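Local coordinates for protein fusolin (Anomala cuprea entomopoxvirus, PDB 4YN1) that forms the crystalline spindles of an insect poxvirus that enhance virulence, and probably acts on chitin as a lytic polysaccharide monooxygenase, at residues P7-Q11 with N227-A231. Residues are numbered along the deposited sequence; the frame is centred on the assembly and turned at random.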
ATOM      1  N   PRO A   7      -2.151  -9.047   0.611  1.00 11.86           N
ATOM      2  CA  PRO A   7      -0.787  -8.781   0.102  1.00 10.68           C
ATOM      3  C   PRO A   7      -0.202  -7.685   1.000  1.00 14.03           C
ATOM      4  O   PRO A   7      -0.912  -6.772   1.442  1.00 11.99           O
ATOM      5  CB  PRO A   7      -1.025  -8.369  -1.364  1.00 12.33           C
ATOM      6  CG  PRO A   7      -2.466  -8.742  -1.667  1.00 16.03           C
ATOM      7  CD  PRO A   7      -3.166  -8.578  -0.349  1.00 12.20           C
ATOM      8  N   ILE A   8       1.070  -7.797   1.332  1.00 10.46           N
ATOM      9  CA  ILE A   8       1.664  -6.894   2.312  1.00  9.16           C
ATOM     10  C   ILE A   8       1.546  -5.402   1.958  1.00 11.66           C
ATOM     11  O   ILE A   8       1.802  -5.025   0.813  1.00 11.06           O
ATOM     12  CB  ILE A   8       3.124  -7.332   2.582  1.00 11.60           C
ATOM     13  CG1 ILE A   8       3.670  -6.611   3.851  1.00 11.97           C
ATOM     14  CG2 ILE A   8       4.017  -7.107   1.371  1.00 12.45           C
ATOM     15  CD1 ILE A   8       4.979  -7.196   4.319  1.00 13.33           C
ATOM     16  N   ALA A   9       1.158  -4.563   2.955  1.00  9.83           N
ATOM     17  CA  ALA A   9       1.064  -3.115   2.762  1.00  9.50           C
ATOM     18  C   ALA A   9       2.456  -2.547   2.532  1.00 11.32           C
ATOM     19  O   ALA A   9       3.457  -3.023   3.084  1.00  9.89           O
ATOM     20  CB  ALA A   9       0.400  -2.434   3.946  1.00  9.80           C
ATOM     21  N   ARG A  10       2.504  -1.480   1.756  1.00  8.33           N
ATOM     22  CA  ARG A  10       3.734  -0.850   1.347  1.00  8.49           C
ATOM     23  C   ARG A  10       4.537  -0.396   2.560  1.00 11.04           C
ATOM     24  O   ARG A  10       5.747  -0.585   2.605  1.00 10.18           O
ATOM     25  CB  ARG A  10       3.416   0.368   0.453  1.00  8.44           C
ATOM     26  CG  ARG A  10       4.617   1.133  -0.009  1.00 13.74           C
ATOM     27  CD  ARG A  10       4.209   2.387  -0.752  1.00 11.16           C
ATOM     28  NE  ARG A  10       3.591   2.054  -2.045  1.00 11.86           N
ATOM     29  CZ  ARG A  10       3.263   2.937  -2.989  1.00 19.23           C
ATOM     30  NH1 ARG A  10       3.447   4.236  -2.789  1.00 15.58           N
ATOM     31  NH2 ARG A  10       2.750   2.525  -4.140  1.00 12.87           N
ATOM     32  N   GLN A  11       3.874   0.230   3.524  1.00  9.48           N
ATOM     33  CA  GLN A  11       4.593   0.760   4.692  1.00  9.24           C
ATOM     34  C   GLN A  11       4.998  -0.340   5.660  1.00 13.26           C
ATOM     35  O   GLN A  11       6.031  -0.210   6.330  1.00 12.05           O
ATOM     36  CB  GLN A  11       3.836   1.906   5.372  1.00 11.54           C
ATOM     37  CG  GLN A  11       2.757   1.480   6.373  1.00 12.37           C
ATOM     38  CD  GLN A  11       1.599   0.766   5.776  1.00 13.41           C
ATOM     39  OE1 GLN A  11       1.332   0.850   4.567  1.00 10.69           O
ATOM     40  NE2 GLN A  11       0.869   0.041   6.622  1.00  9.90           N
ATOM     41  N   ASN A 227      -4.178   2.026   3.826  1.00  9.73           N
ATOM     42  CA  ASN A 227      -2.923   1.437   3.376  1.00  9.56           C
ATOM     43  C   ASN A 227      -2.912   1.170   1.907  1.00 10.72           C
ATOM     44  O   ASN A 227      -3.869   0.591   1.370  1.00 10.71           O
ATOM     45  CB  ASN A 227      -2.699   0.094   4.036  1.00  9.43           C
ATOM     46  CG  ASN A 227      -2.312   0.044   5.506  1.00 14.12           C
ATOM     47  OD1 ASN A 227      -1.956  -1.044   6.005  1.00 10.09           O
ATOM     48  ND2 ASN A 227      -2.177   1.156   6.200  1.00 12.19           N
ATOM     49  N   CYS A 228      -1.786   1.514   1.274  1.00  9.17           N
ATOM     50  CA  CYS A 228      -1.500   1.143  -0.116  1.00  9.89           C
ATOM     51  C   CYS A 228      -0.852  -0.206  -0.134  1.00 11.73           C
ATOM     52  O   CYS A 228       0.030  -0.449   0.678  1.00 10.27           O
ATOM     53  CB  CYS A 228      -0.595   2.174  -0.775  1.00 10.46           C
ATOM     54  SG  CYS A 228      -1.456   3.700  -1.108  1.00 15.72           S
ATOM     55  N   VAL A 229      -1.280  -1.068  -1.057  1.00 10.03           N
ATOM     56  CA  VAL A 229      -0.771  -2.412  -1.243  1.00  8.92           C
ATOM     57  C   VAL A 229      -0.371  -2.556  -2.708  1.00 13.01           C
ATOM     58  O   VAL A 229      -1.231  -2.448  -3.583  1.00 11.69           O
ATOM     59  CB  VAL A 229      -1.836  -3.446  -0.864  1.00 11.19           C
ATOM     60  CG1 VAL A 229      -1.383  -4.848  -1.230  1.00 12.17           C
ATOM     61  CG2 VAL A 229      -2.221  -3.372   0.614  1.00 10.10           C
ATOM     62  N   ASP A 230       0.933  -2.760  -2.980  1.00  9.66           N
ATOM     63  CA  ASP A 230       1.447  -2.930  -4.336  1.00  8.56           C
ATOM     64  C   ASP A 230       1.269  -4.376  -4.778  1.00 12.31           C
ATOM     65  O   ASP A 230       1.710  -5.310  -4.093  1.00  9.89           O
ATOM     66  CB  ASP A 230       2.916  -2.481  -4.421  1.00  9.75           C
ATOM     67  CG  ASP A 230       3.065  -0.995  -4.044  1.00 16.69           C
ATOM     68  OD1 ASP A 230       2.470  -0.144  -4.737  1.00 15.78           O
ATOM     69  OD2 ASP A 230       3.738  -0.692  -3.023  1.00 14.49           O
ATOM     70  N   ALA A 231       0.722  -4.550  -5.986  1.00  9.14           N
ATOM     71  CA  ALA A 231       0.505  -5.892  -6.545  1.00  8.33           C
ATOM     72  C   ALA A 231       0.591  -5.916  -8.068  1.00 11.10           C
ATOM     73  O   ALA A 231       0.484  -4.886  -8.729  1.00  9.71           O
ATOM     74  CB  ALA A 231      -0.853  -6.411  -6.079  1.00  9.88           C
TER
HETATM   75  O   HOH W   1       2.263  -6.195  -1.647  1.00 10.48           O
HETATM   76  O   HOH W   2       2.927  -3.097  -0.929  1.00 11.05           O
HETATM   77  O   HOH W   3       0.438   2.718   2.673  1.00 12.63           O
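The guanidinium of Arg10 meets the carboxylate of Asp230 edge-on, their planes only 15° apart, while CB of Cys228 lies over one guanidinium face. The grip is side-on and two-pronged: Arg10 NE donates to Asp230 OD2 at 2.9 Å, and Arg10 NH2 to Asp230 OD1 at 2.7 Å in a nearly straight bond, each oxygen using its syn lone pair. Arg10 gets there by extending from the helix start and bending at chi3 (-69°); its NH1 bonds to the carbonyl of Met111, and Trp117 adds a cation-pi contact.

The second flat pair behaves differently. The amides of Gln11 and Asn227 are 59° apart, and Gln11 NE2 comes from above the carbonyl plane of Asn227 to OD1 at 3.1 Å. NE2 also bonds to the backbone carbonyl of Asp66, and OD1 takes the amide of Val4 in strand 2-6.

Between these pairs, Arg10 N donates to Cys228 O at 2.9 Å, right after the N-cap residue Ala9. Farther along, CG1 of Val229 packs against CB of Pro7 at 3.5 Å, and two waters link Ile8 O to the backbone of Asp230. A third joins Gln11 OE1 to Cys228 N.

The start of helix 10-17, just after strand 2-6, is thus fastened to strand 223-234 of what is probably the LPMO-like beta-sandwich core, which the Cys93-Cys228 disulfide also ties down; in this buried setting the carboxylate probably balances the arginine's charge.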